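Local coordinates for protein apicoplast TIC22, putative (Plasmodium falciparum 3D7, PDB 4E6Z) that acts as a chaperone required for protein import into the apicoplast, probably in association with the TIC complex, at residues E72-I77 / I133-A138; P78-T83 / V264-K269; M102-Y107 / W166-S171. One frame throughout, in Å; residues are numbered along the deposited sequence.

Contact 1. Residues E72-I77 / I133-A138; sequences EKLEVI and ITMKKA
L74 and K136 mark the closest backbone approach, with CA atoms 4.8 Å apart, where the type I beta turn L74-I77, which leads into strand 78-83, docks against the first turn of helix 135-150. M135 N donates to I77 O at 2.7 Å, with 148° at the hydrogen and the donor nearly along the C=O axis. A second link is weak: K136 N reaches L74 O at 3.4 Å, and that same oxygen accepts I77 N to close the turn. Carbonyls of the turn thus take N-H groups from the beginning of the helix, and T134 supplies the N-cap from within its own segment. With chi1 at 73°, OG1 stands between the backbone N and the carbonyl carbon and accepts K137 N at 3.2 Å, the bond being almost straight at 173°.

Among the side chains, M135, a selenomethionine bent at chi2 and chi3, lies alongside I77. Its CG comes within 3.4 Å of I77 CG2, a close fit for two carbons, while its CB is 3.8 Å from L74 CB. Beyond the two segments, F257 packs on both L74 and I77, so the turn also touches the sheet that contains strand 255-258. E75, which is exposed, and K136 run side by side with extended chains, and OE2 of E75 forms a long, weak salt bridge with K136 NZ at 3.4 Å. At the turn's edge, the methyl CG2 of T134 rests 3.3 Å from E75 O.

Contact 2. Residues P78-T83 / V264-K269; sequences PVFLIT and VKYLDK
F80 and Y266 meet through different first torsions: F80 CG is anti to its carbonyl carbon (chi1 -58°), whereas Y266 CG is anti to its backbone N (chi1 -168°). They join strand 78-83 to helix 261-272 in a helix-on-strand packing, the local axes passing 9.4 Å apart at closest approach. The two ring planes stand at 87° with centroids 5.5 Å apart, but the approach is oblique, and the touching atoms are F80 CE1 and Y266 CD1, 3.7 Å from each other. L267 fills in beside them: its CD2 lies 3.9 Å from F80 CE1 and almost as near to F80 CZ.

All four cross-contacts are apolar, an interface of van der Waals packing and buried hydrophobic surface. The polar end of the tyrosine is dealt with outside the pair, since Y266 OH is hydrogen-bonded to E110 OE2, the oxygen that also forms a salt bridge with K269 NZ. P106, at the start of helix 106-119, packs on both F80 and Y266. Nearer the beginning of the strand the fit is wider, and the P78 ring crosses the L267 side chain at about a right angle. There P78 CG lies 4.2 Å from both L267 CD1 and V264 CG2.

Contact 3. Residues M102-Y107 / W166-S171; sequences MFLCPY and WKLISS
M102 and W166 form an oblique Met-aromatic contact: the selenium of M102, a selenomethionine, lies 5.2 Å from the centroid of the six-membered ring and 60° off its normal. SE is equally near to CB and CE3 of W166. The bend at chi3 (-59°) turns CE back toward the tryptophan stem, 3.8 Å from W166 CB. The other flat group, F103, has a water in plane at its edge, and I169 approaches its ring obliquely, with CB 3.7 Å from F103 CD1; these two side chains point the same way.

The backbones pair as a parallel beta ladder, M102 with L168 and F103 with I169, in which M102 and L168 share one face and F103 and I169 the other. Three backbone bonds establish the register. M102 N donates to K167 O at 2.8 Å. I169 N returns a bond to M102 O at 2.6 Å, and L104 N then reaches I169 O at 3.0 Å. I169 O also accepts from that water, which in turn accepts C105 N, extending the pairing past the end of the strands. Here the chains become helix starts: C105 and S171 are both N-caps, and their CB atoms touch at 3.7 Å. The cysteine cap, SG accepting Y107 N, is weak.

Within the fold, strand 97-103 is flanked in its sheet by 164-169 and by antiparallel 92-94. Helix 135-150 packs against the M102 face through A138 and M142, and L141 of the same helix touches W166. V79 of strand 78-83 also packs on M102, while I82 lies against F103, and P106, at the start of helix 106-119, packs on S263 of helix 261-272.

How the contacts relate
From the N terminus the chain enters contact 1 at 72-77 and passes directly into contact 2 at 78-83. Segment 102-107 then opens contact 3 before 133-138 closes contact 1 across 55 residues, so contacts 1 and 3 cross. Segment 166-171 completes contact 3, whose loop is nested within that of contact 2. The latter stays open until 264-269 brings in the C-terminal helix, and contacts 1 and 2 cross as well. Strand 78-83 joins the set: V79 O probably bonds to I133 N of contact 1, while F80 N probably bonds to F103 O of contact 3. Contacts 1 and 3 also pack directly, M135 SE against L168 CD2.

Contact 1. Residues E72-I77 / I133-A138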
loop_
_atom_site.group_PDB
_atom_site.type_symbol
_atom_site.label_atom_id
_atom_site.label_comp_id
_atom_site.label_asym_id
_atom_site.label_seq_id
_atom_site.Cartn_x
_atom_site.Cartn_y
_atom_site.Cartn_z
ATOM N N GLU A 72 -5.757 -13.466 2.023
ATOM C CA GLU A 72 -4.466 -13.945 2.500
ATOM C C GLU A 72 -3.324 -13.327 1.696
ATOM O O GLU A 72 -2.220 -13.146 2.208
ATOM C CB GLU A 72 -4.405 -15.474 2.434
ATOM C CG GLU A 72 -3.234 -16.092 3.185
ATOM C CD GLU A 72 -3.277 -17.612 3.187
ATOM O OE1 GLU A 72 -4.086 -18.190 2.429
ATOM O OE2 GLU A 72 -2.502 -18.230 3.949
ATOM N N LYS A 73 -3.595 -13.001 0.436
ATOM C CA LYS A 73 -2.595 -12.360 -0.413
ATOM C C LYS A 73 -2.336 -10.922 0.031
ATOM O O LYS A 73 -1.235 -10.398 -0.140
ATOM C CB LYS A 73 -3.027 -12.386 -1.882
ATOM C CG LYS A 73 -2.975 -13.756 -2.538
ATOM C CD LYS A 73 -3.087 -13.636 -4.052
ATOM C CE LYS A 73 -2.813 -14.964 -4.744
ATOM N NZ LYS A 73 -2.708 -14.809 -6.224
ATOM N N LEU A 74 -3.361 -10.292 0.597
ATOM C CA LEU A 74 -3.265 -8.911 1.063
ATOM C C LEU A 74 -2.592 -8.836 2.429
ATOM O O LEU A 74 -2.199 -7.760 2.883
ATOM C CB LEU A 74 -4.658 -8.285 1.153
ATOM C CG LEU A 74 -5.499 -8.254 -0.124
ATOM C CD1 LEU A 74 -6.827 -7.553 0.126
ATOM C CD2 LEU A 74 -4.739 -7.570 -1.222
ATOM N N GLU A 75 -2.457 -9.988 3.075
ATOM C CA GLU A 75 -1.966 -10.054 4.446
ATOM C C GLU A 75 -0.500 -9.636 4.548
ATOM O O GLU A 75 -0.073 -9.080 5.562
ATOM C CB GLU A 75 -2.159 -11.466 5.006
ATOM C CG GLU A 75 -2.387 -11.523 6.507
ATOM C CD GLU A 75 -2.836 -12.899 6.973
ATOM O OE1 GLU A 75 -2.784 -13.851 6.163
ATOM O OE2 GLU A 75 -3.244 -13.028 8.147
ATOM N N VAL A 76 0.265 -9.902 3.493
ATOM C CA VAL A 76 1.695 -9.597 3.486
ATOM C C VAL A 76 1.982 -8.122 3.200
ATOM O O VAL A 76 3.129 -7.680 3.266
ATOM C CB VAL A 76 2.451 -10.457 2.459
ATOM C CG1 VAL A 76 2.159 -11.929 2.692
ATOM C CG2 VAL A 76 2.066 -10.047 1.046
ATOM N N ILE A 77 0.942 -7.365 2.875
ATOM C CA ILE A 77 1.100 -5.941 2.617
ATOM C C ILE A 77 0.852 -5.132 3.891
ATOM O O ILE A 77 -0.269 -5.098 4.400
ATOM C CB ILE A 77 0.130 -5.461 1.528
ATOM C CG1 ILE A 77 0.266 -6.326 0.271
ATOM C CG2 ILE A 77 0.370 -3.991 1.213
ATOM C CD1 ILE A 77 -0.859 -6.136 -0.722
ATOM N N ILE A 133 -0.849 -2.354 10.618
ATOM C CA ILE A 133 -1.796 -3.426 10.345
ATOM C C ILE A 133 -1.459 -3.994 8.963
ATOM O O ILE A 133 -0.374 -3.739 8.438
ATOM C CB ILE A 133 -3.252 -2.922 10.381
ATOM C CG1 ILE A 133 -3.485 -1.891 9.275
ATOM C CG2 ILE A 133 -3.572 -2.315 11.746
ATOM C CD1 ILE A 133 -4.928 -1.477 9.110
ATOM N N THR A 134 -2.372 -4.758 8.373
ATOM C CA THR A 134 -2.150 -5.282 7.028
ATOM C C THR A 134 -3.240 -4.827 6.064
ATOM O O THR A 134 -4.291 -4.335 6.487
ATOM C CB THR A 134 -2.097 -6.820 7.014
ATOM O OG1 THR A 134 -3.414 -7.349 7.204
ATOM C CG2 THR A 134 -1.175 -7.327 8.105
HETATM N N MSE A 135 -2.983 -4.998 4.769
HETATM C CA MSE A 135 -3.965 -4.679 3.740
HETATM C C MSE A 135 -5.208 -5.537 3.900
HETATM O O MSE A 135 -6.309 -5.114 3.552
HETATM C CB MSE A 135 -3.379 -4.881 2.342
HETATM C CG MSE A 135 -3.022 -3.589 1.628
HETATM SE SE MSE A 135 -4.521 -2.336 1.519
HETATM C CE MSE A 135 -5.877 -3.538 0.804
ATOM N N LYS A 136 -5.023 -6.750 4.413
ATOM C CA LYS A 136 -6.143 -7.627 4.728
ATOM C C LYS A 136 -7.086 -6.945 5.713
ATOM O O LYS A 136 -8.270 -6.758 5.430
ATOM C CB LYS A 136 -5.637 -8.943 5.323
ATOM C CG LYS A 136 -6.728 -9.826 5.914
ATOM C CD LYS A 136 -6.132 -11.079 6.537
ATOM C CE LYS A 136 -7.200 -11.942 7.194
ATOM N NZ LYS A 136 -6.622 -13.165 7.817
ATOM N N LYS A 137 -6.550 -6.581 6.872
ATOM C CA LYS A 137 -7.318 -5.860 7.878
ATOM C C LYS A 137 -7.886 -4.564 7.302
ATOM O O LYS A 137 -9.029 -4.203 7.572
ATOM C CB LYS A 137 -6.445 -5.555 9.096
ATOM C CG LYS A 137 -7.101 -4.658 10.127
ATOM C CD LYS A 137 -8.293 -5.337 10.777
ATOM C CE LYS A 137 -8.901 -4.452 11.860
ATOM N NZ LYS A 137 -10.024 -5.116 12.577
ATOM N N ALA A 138 -7.082 -3.870 6.503
ATOM C CA ALA A 138 -7.506 -2.609 5.905
ATOM C C ALA A 138 -8.679 -2.821 4.955
ATOM O O ALA A 138 -9.595 -2.003 4.889
ATOM C CB ALA A 138 -6.342 -1.943 5.181
#

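Contact 2. Residues P78-T83 / V264-K269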
loop_
_atom_site.group_PDB
_atom_site.type_symbol
_atom_site.label_atom_id
_atom_site.label_comp_id
_atom_site.label_asym_id
_atom_site.label_seq_id
_atom_site.Cartn_x
_atom_site.Cartn_y
_atom_site.Cartn_z
ATOM N N PRO A 78 1.906 -4.482 4.411
ATOM C CA PRO A 78 1.813 -3.643 5.609
ATOM C C PRO A 78 1.004 -2.379 5.348
ATOM O O PRO A 78 1.056 -1.835 4.245
ATOM C CB PRO A 78 3.274 -3.264 5.892
ATOM C CG PRO A 78 4.098 -4.238 5.106
ATOM C CD PRO A 78 3.283 -4.542 3.894
ATOM N N VAL A 79 0.258 -1.934 6.355
ATOM C CA VAL A 79 -0.438 -0.653 6.314
ATOM C C VAL A 79 -0.167 0.082 7.625
ATOM O O VAL A 79 -0.090 -0.539 8.691
ATOM C CB VAL A 79 -1.953 -0.833 6.129
ATOM C CG1 VAL A 79 -2.671 0.522 6.198
ATOM C CG2 VAL A 79 -2.243 -1.540 4.821
ATOM N N PHE A 80 -0.020 1.400 7.551
ATOM C CA PHE A 80 0.413 2.168 8.709
ATOM C C PHE A 80 -0.587 3.228 9.143
ATOM O O PHE A 80 -1.179 3.918 8.317
ATOM C CB PHE A 80 1.783 2.795 8.449
ATOM C CG PHE A 80 2.841 1.792 8.109
ATOM C CD1 PHE A 80 3.636 1.235 9.098
ATOM C CD2 PHE A 80 3.024 1.381 6.797
ATOM C CE1 PHE A 80 4.605 0.296 8.783
ATOM C CE2 PHE A 80 3.986 0.444 6.477
ATOM C CZ PHE A 80 4.781 -0.097 7.469
ATOM N N LEU A 81 -0.771 3.336 10.455
ATOM C CA LEU A 81 -1.645 4.347 11.029
ATOM C C LEU A 81 -0.913 5.112 12.118
ATOM O O LEU A 81 0.083 4.643 12.665
ATOM C CB LEU A 81 -2.907 3.712 11.612
ATOM C CG LEU A 81 -3.898 3.002 10.689
ATOM C CD1 LEU A 81 -3.470 1.570 10.473
ATOM C CD2 LEU A 81 -5.289 3.036 11.289
ATOM N N ILE A 82 -1.405 6.302 12.429
ATOM C CA ILE A 82 -0.879 7.059 13.551
ATOM C C ILE A 82 -1.854 6.871 14.711
ATOM O O ILE A 82 -3.063 7.015 14.544
ATOM C CB ILE A 82 -0.688 8.552 13.208
ATOM C CG1 ILE A 82 0.450 8.730 12.199
ATOM C CG2 ILE A 82 -0.372 9.352 14.463
ATOM C CD1 ILE A 82 0.184 8.127 10.846
ATOM N N THR A 83 -1.333 6.513 15.876
ATOM C CA THR A 83 -2.195 6.202 17.007
ATOM C C THR A 83 -1.651 6.796 18.290
ATOM O O THR A 83 -0.508 7.254 18.334
ATOM C CB THR A 83 -2.312 4.677 17.215
ATOM O OG1 THR A 83 -1.059 4.156 17.679
ATOM C CG2 THR A 83 -2.705 3.976 15.918
ATOM N N VAL A 264 8.195 -3.200 4.463
ATOM C CA VAL A 264 8.467 -4.423 5.212
ATOM C C VAL A 264 9.650 -4.231 6.158
ATOM O O VAL A 264 9.589 -4.599 7.331
ATOM C CB VAL A 264 8.735 -5.620 4.277
ATOM C CG1 VAL A 264 9.130 -6.846 5.086
ATOM C CG2 VAL A 264 7.508 -5.909 3.429
ATOM N N LYS A 265 10.720 -3.643 5.636
ATOM C CA LYS A 265 11.912 -3.356 6.421
ATOM C C LYS A 265 11.568 -2.461 7.614
ATOM O O LYS A 265 12.192 -2.548 8.671
ATOM C CB LYS A 265 12.944 -2.669 5.529
ATOM C CG LYS A 265 14.382 -3.077 5.770
ATOM C CD LYS A 265 15.189 -2.921 4.489
ATOM C CE LYS A 265 14.869 -1.601 3.796
ATOM N NZ LYS A 265 15.444 -1.532 2.422
ATOM N N TYR A 266 10.565 -1.604 7.434
ATOM C CA TYR A 266 10.157 -0.643 8.456
ATOM C C TYR A 266 9.521 -1.324 9.663
ATOM O O TYR A 266 9.524 -0.779 10.765
ATOM C CB TYR A 266 9.185 0.382 7.863
ATOM C CG TYR A 266 8.933 1.576 8.749
ATOM C CD1 TYR A 266 7.908 1.568 9.685
ATOM C CD2 TYR A 266 9.718 2.717 8.648
ATOM C CE1 TYR A 266 7.676 2.658 10.498
ATOM C CE2 TYR A 266 9.493 3.812 9.457
ATOM C CZ TYR A 266 8.470 3.777 10.379
ATOM O OH TYR A 266 8.239 4.863 11.186
ATOM N N LEU A 267 8.974 -2.517 9.449
ATOM C CA LEU A 267 8.362 -3.277 10.533
ATOM C C LEU A 267 9.397 -3.656 11.584
ATOM O O LEU A 267 9.067 -3.821 12.758
ATOM C CB LEU A 267 7.685 -4.537 9.994
ATOM C CG LEU A 267 6.561 -4.331 8.981
ATOM C CD1 LEU A 267 5.996 -5.672 8.531
ATOM C CD2 LEU A 267 5.479 -3.459 9.569
ATOM N N ASP A 268 10.648 -3.801 11.159
ATOM C CA ASP A 268 11.734 -4.098 12.086
ATOM C C ASP A 268 11.936 -2.945 13.062
ATOM O O ASP A 268 12.202 -3.165 14.241
ATOM C CB ASP A 268 13.039 -4.380 11.337
ATOM C CG ASP A 268 12.992 -5.671 10.541
ATOM O OD1 ASP A 268 12.046 -6.463 10.740
ATOM O OD2 ASP A 268 13.907 -5.895 9.719
ATOM N N LYS A 269 11.804 -1.717 12.567
ATOM C CA LYS A 269 11.996 -0.528 13.396
ATOM C C LYS A 269 10.945 -0.405 14.496
ATOM O O LYS A 269 11.266 -0.099 15.643
ATOM C CB LYS A 269 11.993 0.740 12.540
ATOM C CG LYS A 269 11.964 2.024 13.359
ATOM C CD LYS A 269 11.924 3.263 12.481
ATOM C CE LYS A 269 11.814 4.524 13.330
ATOM N NZ LYS A 269 11.832 5.765 12.505
#

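Contact 3. Residues M102-Y107 / W166-S171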
loop_
_atom_site.group_PDB
_atom_site.type_symbol
_atom_site.label_atom_id
_atom_site.label_comp_id
_atom_site.label_asym_id
_atom_site.label_seq_id
_atom_site.Cartn_x
_atom_site.Cartn_y
_atom_site.Cartn_z
HETATM N N MSE A 102 -5.047 5.609 6.584
HETATM C CA MSE A 102 -4.205 4.426 6.522
HETATM C C MSE A 102 -3.203 4.579 5.383
HETATM O O MSE A 102 -3.590 4.818 4.243
HETATM C CB MSE A 102 -5.064 3.190 6.296
HETATM C CG MSE A 102 -6.184 3.052 7.294
HETATM SE SE MSE A 102 -7.256 1.458 7.001
HETATM C CE MSE A 102 -7.867 1.807 5.177
ATOM N N PHE A 103 -1.918 4.460 5.696
ATOM C CA PHE A 103 -0.869 4.709 4.712
ATOM C C PHE A 103 -0.203 3.415 4.253
ATOM O O PHE A 103 0.116 2.546 5.064
ATOM C CB PHE A 103 0.186 5.661 5.282
ATOM C CG PHE A 103 -0.363 7.001 5.693
ATOM C CD1 PHE A 103 -0.353 8.067 4.808
ATOM C CD2 PHE A 103 -0.890 7.192 6.965
ATOM C CE1 PHE A 103 -0.859 9.300 5.178
ATOM C CE2 PHE A 103 -1.395 8.427 7.346
ATOM C CZ PHE A 103 -1.380 9.486 6.451
ATOM N N LEU A 104 0.003 3.291 2.946
ATOM C CA LEU A 104 0.727 2.147 2.402
ATOM C C LEU A 104 2.230 2.350 2.558
ATOM O O LEU A 104 2.999 1.389 2.548
ATOM C CB LEU A 104 0.352 1.912 0.938
ATOM C CG LEU A 104 -0.949 1.129 0.740
ATOM C CD1 LEU A 104 -1.564 1.396 -0.627
ATOM C CD2 LEU A 104 -0.711 -0.362 0.948
ATOM N N CYS A 105 2.638 3.608 2.711
ATOM C CA CYS A 105 4.047 3.949 2.912
ATOM C C CYS A 105 4.247 4.562 4.289
ATOM O O CYS A 105 3.605 5.557 4.625
ATOM C CB CYS A 105 4.537 4.913 1.827
ATOM S SG CYS A 105 6.229 5.519 2.059
ATOM N N PRO A 106 5.144 3.963 5.089
ATOM C CA PRO A 106 5.346 4.354 6.489
ATOM C C PRO A 106 5.897 5.770 6.610
ATOM O O PRO A 106 5.700 6.417 7.636
ATOM C CB PRO A 106 6.385 3.342 6.985
ATOM C CG PRO A 106 7.122 2.930 5.738
ATOM C CD PRO A 106 6.078 2.901 4.669
ATOM N N TYR A 107 6.581 6.243 5.577
ATOM C CA TYR A 107 7.171 7.575 5.620
ATOM C C TYR A 107 6.124 8.656 5.364
ATOM O O TYR A 107 6.277 9.787 5.811
ATOM C CB TYR A 107 8.352 7.677 4.649
ATOM C CG TYR A 107 9.412 6.633 4.921
ATOM C CD1 TYR A 107 10.198 6.694 6.065
ATOM C CD2 TYR A 107 9.615 5.575 4.045
ATOM C CE1 TYR A 107 11.162 5.735 6.324
ATOM C CE2 TYR A 107 10.576 4.613 4.293
ATOM C CZ TYR A 107 11.348 4.698 5.434
ATOM O OH TYR A 107 12.304 3.739 5.683
ATOM N N TRP A 166 -12.540 4.798 6.703
ATOM C CA TRP A 166 -11.133 4.426 6.646
ATOM C C TRP A 166 -10.555 4.721 5.266
ATOM O O TRP A 166 -10.870 4.038 4.295
ATOM C CB TRP A 166 -10.969 2.946 6.992
ATOM C CG TRP A 166 -11.472 2.616 8.361
ATOM C CD1 TRP A 166 -12.719 2.158 8.695
ATOM C CD2 TRP A 166 -10.745 2.730 9.588
ATOM N NE1 TRP A 166 -12.805 1.974 10.054
ATOM C CE2 TRP A 166 -11.607 2.321 10.627
ATOM C CE3 TRP A 166 -9.447 3.139 9.910
ATOM C CZ2 TRP A 166 -11.214 2.307 11.961
ATOM C CZ3 TRP A 166 -9.057 3.128 11.237
ATOM C CH2 TRP A 166 -9.937 2.713 12.245
ATOM N N LYS A 167 -9.712 5.747 5.191
ATOM C CA LYS A 167 -9.157 6.208 3.920
ATOM C C LYS A 167 -7.749 5.666 3.681
ATOM O O LYS A 167 -6.824 5.952 4.439
ATOM C CB LYS A 167 -9.148 7.736 3.877
ATOM C CG LYS A 167 -8.525 8.331 2.633
ATOM C CD LYS A 167 -8.436 9.848 2.742
ATOM C CE LYS A 167 -9.810 10.492 2.669
ATOM N NZ LYS A 167 -10.440 10.301 1.333
ATOM N N LEU A 168 -7.598 4.884 2.616
ATOM C CA LEU A 168 -6.305 4.308 2.268
ATOM C C LEU A 168 -5.498 5.290 1.421
ATOM O O LEU A 168 -5.993 5.809 0.421
ATOM C CB LEU A 168 -6.502 2.985 1.519
ATOM C CG LEU A 168 -5.266 2.167 1.128
ATOM C CD1 LEU A 168 -4.520 1.665 2.353
ATOM C CD2 LEU A 168 -5.666 1.002 0.234
ATOM N N ILE A 169 -4.257 5.541 1.825
ATOM C CA ILE A 169 -3.379 6.458 1.103
ATOM C C ILE A 169 -2.199 5.740 0.447
ATOM O O ILE A 169 -1.291 5.274 1.139
ATOM C CB ILE A 169 -2.803 7.533 2.046
ATOM C CG1 ILE A 169 -3.908 8.146 2.907
ATOM C CG2 ILE A 169 -2.067 8.600 1.244
ATOM C CD1 ILE A 169 -5.004 8.805 2.106
ATOM N N SER A 170 -2.203 5.667 -0.883
ATOM C CA SER A 170 -1.082 5.074 -1.608
ATOM C C SER A 170 0.199 5.856 -1.353
ATOM O O SER A 170 0.155 7.025 -0.995
ATOM C CB SER A 170 -1.363 5.020 -3.116
ATOM O OG SER A 170 -2.325 4.032 -3.430
ATOM N N SER A 171 1.340 5.198 -1.533
ATOM C CA SER A 171 2.631 5.857 -1.399
ATOM C C SER A 171 2.680 7.112 -2.256
ATOM O O SER A 171 2.446 7.060 -3.464
ATOM C CB SER A 171 3.762 4.911 -1.807
ATOM O OG SER A 171 5.010 5.586 -1.820
HETATM O O HOH W 1 1.114 5.946 2.002
#